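Endo-1,4-beta-xylanase (Bacteroides thetaiotaomicron VPI-5482, PDB 3KST) probably hydrolyses O-glycosidic bonds in xylan-type plant polysaccharides as a calcium-containing member of glycosyl hydrolase family 43. Local coordinates at residues 83-88 / 94-99; 101-106 / 129-134; 35-40 / 109-114. All blocks are in the same frame, centred on the assembly; numbering follows the deposited sequence. Where two conformers were deposited one is given.

Overall arrangement
The three contacts centre on one blade of a five-bladed beta-propeller, strands 80-87, 92-99 and 102-108, and join it to its neighbours. Contact 1 lies inside that blade, pairing strands 80-87 and 92-99 by backbone hydrogen bonds close to the calcium. Contact 2 goes from its third strand, 102-108, to strand 129-135 of the next blade; it makes no hydrogen bond and holds by van der Waals contact. Contact 3 runs the other way, from the loop after strand 102-108 to strand 35-41 of the preceding blade, through one proline. Contacts 1 and 2 are buried and touch through Glu83 and Ser132; contact 3 is only partly buried and farther out, although Tyr39 reaches Val84 of contact 1.

Contact 1 of 3, residues 83-88 / 94-99; sequences EVYYVE and YLFYSA. With CA (calcium ion), chain C.
Tyr85 and Tyr94 form one hydrogen-bonded pair of an antiparallel hairpin, and Glu83 and Phe96 form the next, with the non-hydrogen-bonded pair Val84 and Leu95 between them. Four backbone bonds tie the strands, the shortest from Tyr94 N to Tyr85 O at 2.8 Å. Tyr85 is the side chain to follow. Its CB leaves on the sheet face it shares with Glu83, Tyr94 and Phe96, and the first torsion sets CG beside the backbone N (chi1 -36°). CD2 passes 3.8 Å from Tyr94 O. One step on, CE2 meets Phe96 CD1 at 3.7 Å, where Phe96 comes to the edge of the tyrosine ring in its plane. At the tip, Tyr85 OH donates to Glu83 OE1 over 2.5 Å, on the anti side of the carboxylate, and accepts a bond from Leu133 N. On the opposite face of the hairpin, Val84 CG2 packs on Leu95 CD1 at 3.6 Å. Glu83 OE2 binds the calcium at 2.3 Å, alongside five waters and His251. With OE1 held by Tyr85 and Ser132 while OE2 takes the metal, the carboxylate is fixed in its rotation and is likely to stay ionised.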
loop_
_atom_site.group_PDB
_atom_site.type_symbol
_atom_site.label_atom_id
_atom_site.label_comp_id
_atom_site.label_asym_id
_atom_site.label_seq_id
_atom_site.Cartn_x
_atom_site.Cartn_y
_atom_site.Cartn_z
ATOM N N GLU A 83 -2.338 -1.294 5.469
ATOM C CA GLU A 83 -0.916 -1.024 5.765
ATOM C C GLU A 83 -0.800 -1.124 7.277
ATOM O O GLU A 83 -1.718 -0.713 7.986
ATOM C CB GLU A 83 -0.431 0.329 5.249
ATOM C CG GLU A 83 -0.620 0.503 3.711
ATOM C CD GLU A 83 0.190 1.616 3.035
ATOM O OE1 GLU A 83 0.954 2.406 3.679
ATOM O OE2 GLU A 83 0.094 1.688 1.775
ATOM N N VAL A 84 0.292 -1.714 7.755
ATOM C CA VAL A 84 0.550 -1.907 9.191
ATOM C C VAL A 84 1.901 -1.282 9.552
ATOM O O VAL A 84 2.895 -1.493 8.836
ATOM C CB VAL A 84 0.559 -3.386 9.574
ATOM C CG1 VAL A 84 1.021 -3.591 11.025
ATOM C CG2 VAL A 84 -0.849 -4.023 9.385
ATOM N N TYR A 85 1.942 -0.584 10.689
ATOM C CA TYR A 85 3.116 0.111 11.158
ATOM C C TYR A 85 3.259 -0.029 12.669
ATOM O O TYR A 85 2.277 0.114 13.408
ATOM C CB TYR A 85 3.043 1.623 10.864
ATOM C CG TYR A 85 2.389 2.012 9.584
ATOM C CD1 TYR A 85 3.072 1.944 8.363
ATOM C CD2 TYR A 85 1.059 2.442 9.578
ATOM C CE1 TYR A 85 2.451 2.327 7.186
ATOM C CE2 TYR A 85 0.444 2.799 8.435
ATOM C CZ TYR A 85 1.128 2.730 7.225
ATOM O OH TYR A 85 0.489 3.096 6.089
ATOM N N TYR A 86 4.493 -0.251 13.120
ATOM C CA TYR A 86 4.798 -0.259 14.539
ATOM C C TYR A 86 5.129 1.202 14.800
ATOM O O TYR A 86 6.086 1.718 14.222
ATOM C CB TYR A 86 5.983 -1.147 14.896
ATOM C CG TYR A 86 6.311 -1.022 16.371
ATOM C CD1 TYR A 86 5.476 -1.567 17.342
ATOM C CD2 TYR A 86 7.445 -0.323 16.785
ATOM C CE1 TYR A 86 5.771 -1.402 18.744
ATOM C CE2 TYR A 86 7.757 -0.166 18.156
ATOM C CZ TYR A 86 6.934 -0.714 19.117
ATOM O OH TYR A 86 7.281 -0.518 20.437
ATOM N N VAL A 87 4.295 1.857 15.607
ATOM C CA VAL A 87 4.500 3.273 15.937
ATOM C C VAL A 87 5.284 3.369 17.260
ATOM O O VAL A 87 4.768 3.058 18.346
ATOM C CB VAL A 87 3.185 4.075 15.934
ATOM C CG1 VAL A 87 2.571 4.091 14.524
ATOM C CG2 VAL A 87 2.213 3.517 16.908
ATOM N N GLU A 88 6.548 3.797 17.141
ATOM C CA GLU A 88 7.495 3.917 18.272
ATOM C C GLU A 88 6.959 4.794 19.407
ATOM O O GLU A 88 7.107 4.434 20.589
ATOM C CB GLU A 88 8.872 4.430 17.800
ATOM C CG GLU A 88 10.027 3.991 18.689
ATOM C CD GLU A 88 10.309 2.487 18.600
ATOM O OE1 GLU A 88 10.330 1.935 17.473
ATOM O OE2 GLU A 88 10.525 1.847 19.653
ATOM N N TYR A 94 -0.364 -0.274 14.344
ATOM C CA TYR A 94 -1.531 0.387 13.764
ATOM C C TYR A 94 -1.784 -0.162 12.360
ATOM O O TYR A 94 -0.852 -0.229 11.554
ATOM C CB TYR A 94 -1.323 1.912 13.722
ATOM C CG TYR A 94 -1.492 2.577 15.092
ATOM C CD1 TYR A 94 -0.630 2.273 16.158
ATOM C CD2 TYR A 94 -2.532 3.489 15.342
ATOM C CE1 TYR A 94 -0.802 2.860 17.422
ATOM C CE2 TYR A 94 -2.686 4.102 16.610
ATOM C CZ TYR A 94 -1.797 3.781 17.635
ATOM O OH TYR A 94 -1.907 4.316 18.890
ATOM N N LEU A 95 -3.022 -0.612 12.115
ATOM C CA LEU A 95 -3.487 -1.069 10.817
ATOM C C LEU A 95 -4.416 0.009 10.232
ATOM O O LEU A 95 -5.472 0.282 10.794
ATOM C CB LEU A 95 -4.258 -2.394 10.947
ATOM C CG LEU A 95 -5.128 -2.891 9.790
ATOM C CD1 LEU A 95 -4.251 -3.057 8.584
ATOM C CD2 LEU A 95 -5.921 -4.157 10.189
ATOM N N PHE A 96 -4.016 0.586 9.100
ATOM C CA PHE A 96 -4.798 1.583 8.379
ATOM C C PHE A 96 -5.380 0.870 7.157
ATOM O O PHE A 96 -4.676 0.158 6.460
ATOM C CB PHE A 96 -3.935 2.769 7.982
ATOM C CG PHE A 96 -3.714 3.724 9.103
ATOM C CD1 PHE A 96 -2.772 3.461 10.101
ATOM C CD2 PHE A 96 -4.515 4.853 9.222
ATOM C CE1 PHE A 96 -2.618 4.375 11.175
ATOM C CE2 PHE A 96 -4.350 5.738 10.271
ATOM C CZ PHE A 96 -3.411 5.502 11.238
ATOM N N TYR A 97 -6.658 1.081 6.885
ATOM C CA TYR A 97 -7.331 0.303 5.834
ATOM C C TYR A 97 -8.604 0.960 5.338
ATOM O O TYR A 97 -9.015 1.980 5.875
ATOM C CB TYR A 97 -7.651 -1.081 6.393
ATOM C CG TYR A 97 -8.585 -1.099 7.589
ATOM C CD1 TYR A 97 -8.119 -0.810 8.890
ATOM C CD2 TYR A 97 -9.933 -1.413 7.437
ATOM C CE1 TYR A 97 -8.990 -0.831 10.024
ATOM C CE2 TYR A 97 -10.829 -1.460 8.571
ATOM C CZ TYR A 97 -10.335 -1.166 9.858
ATOM O OH TYR A 97 -11.185 -1.201 10.949
ATOM N N SER A 98 -9.199 0.364 4.301
ATOM C CA SER A 98 -10.464 0.782 3.761
ATOM C C SER A 98 -11.490 -0.279 4.075
ATOM O O SER A 98 -11.175 -1.440 4.135
ATOM C CB SER A 98 -10.356 0.973 2.262
ATOM O OG SER A 98 -9.332 1.900 1.961
ATOM N N ALA A 99 -12.719 0.137 4.316
ATOM C CA ALA A 99 -13.840 -0.768 4.563
ATOM C C ALA A 99 -15.096 -0.026 4.115
ATOM O O ALA A 99 -15.297 1.108 4.520
ATOM C CB ALA A 99 -13.908 -1.197 6.064
HETATM CA CA CA C . -1.247 0.772 0.105
HETATM O O HOH W 1 0.511 -0.856 -0.497
HETATM O O HOH W 2 -2.205 -1.448 0.925
HETATM O O HOH W 3 0.405 1.766 -1.635
HETATM O O HOH W 4 -3.272 1.322 1.448
HETATM O O HOH W 5 -1.957 3.168 -0.456
#

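Contact 2 of 3, residues 101-106 / 129-134; sequences EHICVA and IDTSLF
Ile103 and Ile129 have the nearest pair of CA atoms, 5.6 Å apart, and no hydrogen bond joins the two segments. This is a seam between blades of the five-bladed beta-propeller of family 43: strand 102-108 is the third strand of its blade, and strand 129-135 opens the next. Side chains make the join, touching one another and the facing backbone. Ile103 points toward the other strand, its CG1 wedged between the backbone N and the carbonyl carbon (chi1 56°), which puts CG2 beside the N. That branch faces the CG2 methyl of Thr131, the two side chains crossing at a slant. At the upstream end, Ile129 CG2 rests 3.9 Å from Glu101 CA, just before strand 102-108 begins. Asp130, between the two touching residues of its strand, turns the other way with a positive phi of 63°. Ser98 OG is hydrogen-bonded to its N and Gly191 N to its OD2, consistent with its predicted role in orienting Glu190, the predicted proton donor. The fit at Ile103 is tight: its CB and CG2 each lie 3.4 Å from Thr131 CG2, and the same CG2 lies 3.7 Å from Ile129 N.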
loop_
_atom_site.group_PDB
_atom_site.type_symbol
_atom_site.label_atom_id
_atom_site.label_comp_id
_atom_site.label_asym_id
_atom_site.label_seq_id
_atom_site.Cartn_x
_atom_site.Cartn_y
_atom_site.Cartn_z
ATOM N N GLU A 101 -15.626 1.544 1.386
ATOM C CA GLU A 101 -15.166 2.782 0.777
ATOM C C GLU A 101 -14.972 3.944 1.778
ATOM O O GLU A 101 -15.137 5.100 1.397
ATOM C CB GLU A 101 -16.056 3.185 -0.433
ATOM C CG GLU A 101 -15.938 2.178 -1.591
ATOM C CD GLU A 101 -16.937 2.378 -2.702
ATOM O OE1 GLU A 101 -18.159 2.450 -2.419
ATOM O OE2 GLU A 101 -16.497 2.412 -3.869
ATOM N N HIS A 102 -14.612 3.624 3.025
ATOM C CA HIS A 102 -14.257 4.628 4.048
ATOM C C HIS A 102 -12.921 4.204 4.625
ATOM O O HIS A 102 -12.584 3.004 4.608
ATOM C CB HIS A 102 -15.330 4.757 5.141
ATOM C CG HIS A 102 -16.608 5.316 4.626
ATOM N ND1 HIS A 102 -17.508 4.569 3.904
ATOM C CD2 HIS A 102 -17.114 6.573 4.684
ATOM C CE1 HIS A 102 -18.533 5.334 3.557
ATOM N NE2 HIS A 102 -18.315 6.554 4.016
ATOM N N ILE A 103 -12.161 5.164 5.137
ATOM C CA ILE A 103 -10.841 4.877 5.726
ATOM C C ILE A 103 -10.952 4.707 7.235
ATOM O O ILE A 103 -11.656 5.474 7.892
ATOM C CB ILE A 103 -9.781 5.906 5.347
ATOM C CG1 ILE A 103 -10.181 7.347 5.704
ATOM C CG2 ILE A 103 -9.567 5.826 3.829
ATOM C CD1 ILE A 103 -9.071 8.354 5.515
ATOM N N CYS A 104 -10.208 3.733 7.742
ATOM C CA CYS A 104 -10.275 3.269 9.118
ATOM C C CYS A 104 -8.935 2.909 9.703
ATOM O O CYS A 104 -7.975 2.604 8.975
ATOM C CB CYS A 104 -11.115 1.982 9.156
ATOM S SG CYS A 104 -12.798 2.092 8.558
ATOM N N VAL A 105 -8.900 2.859 11.039
ATOM C CA VAL A 105 -7.700 2.466 11.755
ATOM C C VAL A 105 -8.059 1.574 12.942
ATOM O O VAL A 105 -9.031 1.860 13.671
ATOM C CB VAL A 105 -6.837 3.707 12.202
ATOM C CG1 VAL A 105 -7.626 4.663 13.085
ATOM C CG2 VAL A 105 -5.526 3.271 12.886
ATOM N N ALA A 106 -7.284 0.498 13.080
ATOM C CA ALA A 106 -7.375 -0.475 14.169
ATOM C C ALA A 106 -5.994 -0.636 14.763
ATOM O O ALA A 106 -4.992 -0.200 14.176
ATOM C CB ALA A 106 -7.895 -1.841 13.641
ATOM N N ILE A 129 -10.389 5.820 0.228
ATOM C CA ILE A 129 -9.685 4.557 0.283
ATOM C C ILE A 129 -8.164 4.726 0.217
ATOM O O ILE A 129 -7.628 5.852 0.064
ATOM C CB ILE A 129 -10.147 3.643 -0.893
ATOM C CG1 ILE A 129 -9.879 4.314 -2.253
ATOM C CG2 ILE A 129 -11.630 3.243 -0.733
ATOM C CD1 ILE A 129 -10.211 3.449 -3.436
ATOM N N ASP A 130 -7.463 3.596 0.336
ATOM C CA ASP A 130 -6.012 3.532 0.096
ATOM C C ASP A 130 -5.114 4.367 1.047
ATOM O O ASP A 130 -4.142 4.996 0.642
ATOM C CB ASP A 130 -5.678 3.803 -1.394
ATOM C CG ASP A 130 -6.285 2.798 -2.332
ATOM O OD1 ASP A 130 -7.084 1.967 -1.891
ATOM O OD2 ASP A 130 -5.909 2.817 -3.522
ATOM N N THR A 131 -5.458 4.306 2.320
ATOM C CA THR A 131 -4.679 4.939 3.374
ATOM C C THR A 131 -3.184 4.556 3.330
ATOM O O THR A 131 -2.836 3.388 3.127
ATOM C CB THR A 131 -5.141 4.492 4.765
ATOM O OG1 THR A 131 -5.163 3.057 4.823
ATOM C CG2 THR A 131 -6.488 5.048 5.113
ATOM N N SER A 132 -2.323 5.543 3.520
ATOM C CA SER A 132 -0.896 5.300 3.716
ATOM C C SER A 132 -0.406 6.399 4.650
ATOM O O SER A 132 -0.610 7.576 4.342
ATOM C CB SER A 132 -0.096 5.320 2.424
ATOM O OG SER A 132 1.220 4.860 2.694
ATOM N N LEU A 133 0.172 5.984 5.787
ATOM C CA LEU A 133 0.698 6.887 6.815
ATOM C C LEU A 133 2.181 7.199 6.605
ATOM O O LEU A 133 2.992 6.342 6.232
ATOM C CB LEU A 133 0.532 6.274 8.218
ATOM C CG LEU A 133 0.989 7.059 9.463
ATOM C CD1 LEU A 133 0.116 8.315 9.721
ATOM C CD2 LEU A 133 0.949 6.130 10.645
ATOM N N PHE A 134 2.527 8.442 6.922
ATOM C CA PHE A 134 3.902 8.919 6.934
ATOM C C PHE A 134 4.118 9.823 8.150
ATOM O O PHE A 134 3.388 10.789 8.331
ATOM C CB PHE A 134 4.205 9.712 5.693
ATOM C CG PHE A 134 5.570 10.361 5.727
ATOM C CD1 PHE A 134 6.715 9.577 5.732
ATOM C CD2 PHE A 134 5.691 11.758 5.802
ATOM C CE1 PHE A 134 7.994 10.171 5.788
ATOM C CE2 PHE A 134 6.945 12.369 5.857
ATOM C CZ PHE A 134 8.100 11.577 5.848
#

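Contact 3 of 3, residues 35-40 / 109-114; sequences KYYAYG and TTPEGP
Tyr37 and Tyr39, two residues apart on strand 35-40, both reach Pro111 of the loop 109-114, one with a ring face and the other with its hydroxyl. Along that loop, the first residue to take part is Thr110. Its OG1 donates to Glu112 OE2 over 2.7 Å, arriving from above the carboxylate plane, while Ser108 OG is hydrogen-bonded to Thr110 O. Pro111 then makes the main contact. Its CB sits over the middle of the Tyr37 ring, 3.7 Å from the ring centroid and only 11° off the normal, a CH-pi contact; Pro111 CG lies toward the hydroxyl end of the ring, 3.9 Å from Tyr37 CZ. With CG beside the backbone N and anti to the carbonyl carbon, the tyrosine ring swings out toward the loop. Were Tyr37 replaced by an alanine, Pro111 CB would probably lose the ring it lies on and a gap would open between strand and loop. The proline carbonyl is gripped as well: Tyr39 OH donates to Pro111 O over 2.6 Å, from well above the carbonyl plane and not on a lone pair. Next, Glu112 folds back on itself (chi1 72°, chi2 -68°), which is how its carboxylate returns to Thr110. Gly113 follows at a positive phi, where a side chain would collide with the carbonyl O of Glu112, and a cis peptide bond leads into Pro114. Pro111 also packs on Met30 of strand 27-32, so the loop after one blade's third strand is pinned to the preceding blade by a proline-tyrosine CH-pi contact and the hydrogen bond from Tyr39 OH to Pro111 O, contacts between neighbouring blades of the five-bladed beta-propeller of family 43.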
loop_
_atom_site.group_PDB
_atom_site.type_symbol
_atom_site.label_atom_id
_atom_site.label_comp_id
_atom_site.label_asym_id
_atom_site.label_seq_id
_atom_site.Cartn_x
_atom_site.Cartn_y
_atom_site.Cartn_z
ATOM N N LYS A 35 11.774 -9.998 10.752
ATOM C CA LYS A 35 10.723 -10.835 10.141
ATOM C C LYS A 35 9.853 -9.975 9.235
ATOM O O LYS A 35 9.470 -8.876 9.641
ATOM C CB LYS A 35 9.876 -11.458 11.278
ATOM C CG LYS A 35 9.167 -12.782 10.986
ATOM C CD LYS A 35 10.164 -13.919 10.754
ATOM C CE LYS A 35 9.730 -15.276 11.380
ATOM N NZ LYS A 35 8.577 -15.901 10.737
ATOM N N TYR A 36 9.571 -10.462 8.026
ATOM C CA TYR A 36 8.695 -9.760 7.065
ATOM C C TYR A 36 7.254 -10.122 7.325
ATOM O O TYR A 36 6.964 -11.282 7.551
ATOM C CB TYR A 36 9.059 -10.115 5.629
ATOM C CG TYR A 36 10.495 -9.763 5.315
ATOM C CD1 TYR A 36 10.883 -8.439 5.085
ATOM C CD2 TYR A 36 11.481 -10.754 5.244
ATOM C CE1 TYR A 36 12.202 -8.109 4.783
ATOM C CE2 TYR A 36 12.827 -10.419 4.958
ATOM C CZ TYR A 36 13.173 -9.101 4.740
ATOM O OH TYR A 36 14.472 -8.780 4.436
ATOM N N TYR A 37 6.360 -9.132 7.285
ATOM C CA TYR A 37 4.923 -9.337 7.499
ATOM C C TYR A 37 4.166 -8.691 6.358
ATOM O O TYR A 37 4.322 -7.484 6.137
ATOM C CB TYR A 37 4.461 -8.741 8.828
ATOM C CG TYR A 37 5.126 -9.349 10.030
ATOM C CD1 TYR A 37 4.595 -10.489 10.632
ATOM C CD2 TYR A 37 6.283 -8.803 10.559
ATOM C CE1 TYR A 37 5.196 -11.076 11.754
ATOM C CE2 TYR A 37 6.900 -9.376 11.684
ATOM C CZ TYR A 37 6.358 -10.507 12.272
ATOM O OH TYR A 37 6.960 -11.077 13.381
ATOM N N ALA A 38 3.383 -9.484 5.627
ATOM C CA ALA A 38 2.622 -9.006 4.469
ATOM C C ALA A 38 1.155 -8.965 4.779
ATOM O O ALA A 38 0.634 -9.883 5.389
ATOM C CB ALA A 38 2.828 -9.903 3.258
ATOM N N TYR A 39 0.511 -7.881 4.347
ATOM C CA TYR A 39 -0.944 -7.684 4.476
ATOM C C TYR A 39 -1.442 -7.140 3.158
ATOM O O TYR A 39 -0.794 -6.258 2.588
ATOM C CB TYR A 39 -1.262 -6.664 5.556
ATOM C CG TYR A 39 -0.503 -6.892 6.841
ATOM C CD1 TYR A 39 0.793 -6.379 6.994
ATOM C CD2 TYR A 39 -1.058 -7.637 7.885
ATOM C CE1 TYR A 39 1.527 -6.606 8.155
ATOM C CE2 TYR A 39 -0.346 -7.858 9.050
ATOM C CZ TYR A 39 0.954 -7.324 9.184
ATOM O OH TYR A 39 1.671 -7.516 10.340
ATOM N N GLY A 40 -2.563 -7.662 2.670
ATOM C CA GLY A 40 -3.179 -7.158 1.436
ATOM C C GLY A 40 -4.688 -7.362 1.374
ATOM O O GLY A 40 -5.312 -7.847 2.329
ATOM N N THR A 109 -1.415 -5.234 19.723
ATOM C CA THR A 109 -0.156 -5.290 20.465
ATOM C C THR A 109 0.889 -6.154 19.731
ATOM O O THR A 109 2.050 -6.105 20.091
ATOM C CB THR A 109 -0.350 -5.800 21.898
ATOM O OG1 THR A 109 -0.749 -7.167 21.890
ATOM C CG2 THR A 109 -1.385 -4.936 22.649
ATOM N N THR A 110 0.475 -6.949 18.736
ATOM C CA THR A 110 1.391 -7.801 17.977
ATOM C C THR A 110 1.265 -7.576 16.456
ATOM O O THR A 110 0.243 -7.029 15.992
ATOM C CB THR A 110 1.155 -9.260 18.315
ATOM O OG1 THR A 110 -0.181 -9.646 17.940
ATOM C CG2 THR A 110 1.403 -9.498 19.823
ATOM N N PRO A 111 2.301 -7.967 15.679
ATOM C CA PRO A 111 2.211 -7.816 14.211
ATOM C C PRO A 111 1.062 -8.593 13.533
ATOM O O PRO A 111 0.460 -8.104 12.582
ATOM C CB PRO A 111 3.569 -8.369 13.716
ATOM C CG PRO A 111 4.437 -8.365 14.864
ATOM C CD PRO A 111 3.612 -8.522 16.077
ATOM N N GLU A 112 0.774 -9.786 14.041
ATOM C CA GLU A 112 -0.224 -10.694 13.465
ATOM C C GLU A 112 -1.664 -10.422 13.854
ATOM O O GLU A 112 -2.568 -10.983 13.245
ATOM C CB GLU A 112 0.137 -12.164 13.750
ATOM C CG GLU A 112 -0.026 -12.709 15.174
ATOM C CD GLU A 112 0.931 -12.128 16.229
ATOM O OE1 GLU A 112 2.033 -11.595 15.866
ATOM O OE2 GLU A 112 0.565 -12.228 17.430
ATOM N N GLY A 113 -1.879 -9.600 14.884
ATOM C CA GLY A 113 -3.212 -9.267 15.357
ATOM C C GLY A 113 -3.578 -10.025 16.629
ATOM O O GLY A 113 -2.716 -10.697 17.219
ATOM N N PRO A 114 -4.865 -9.980 17.035
ATOM C CA PRO A 114 -5.973 -9.331 16.353
ATOM C C PRO A 114 -5.961 -7.802 16.380
ATOM O O PRO A 114 -5.826 -7.212 17.457
ATOM C CB PRO A 114 -7.196 -9.864 17.096
ATOM C CG PRO A 114 -6.720 -10.088 18.488
ATOM C CD PRO A 114 -5.274 -10.483 18.369
#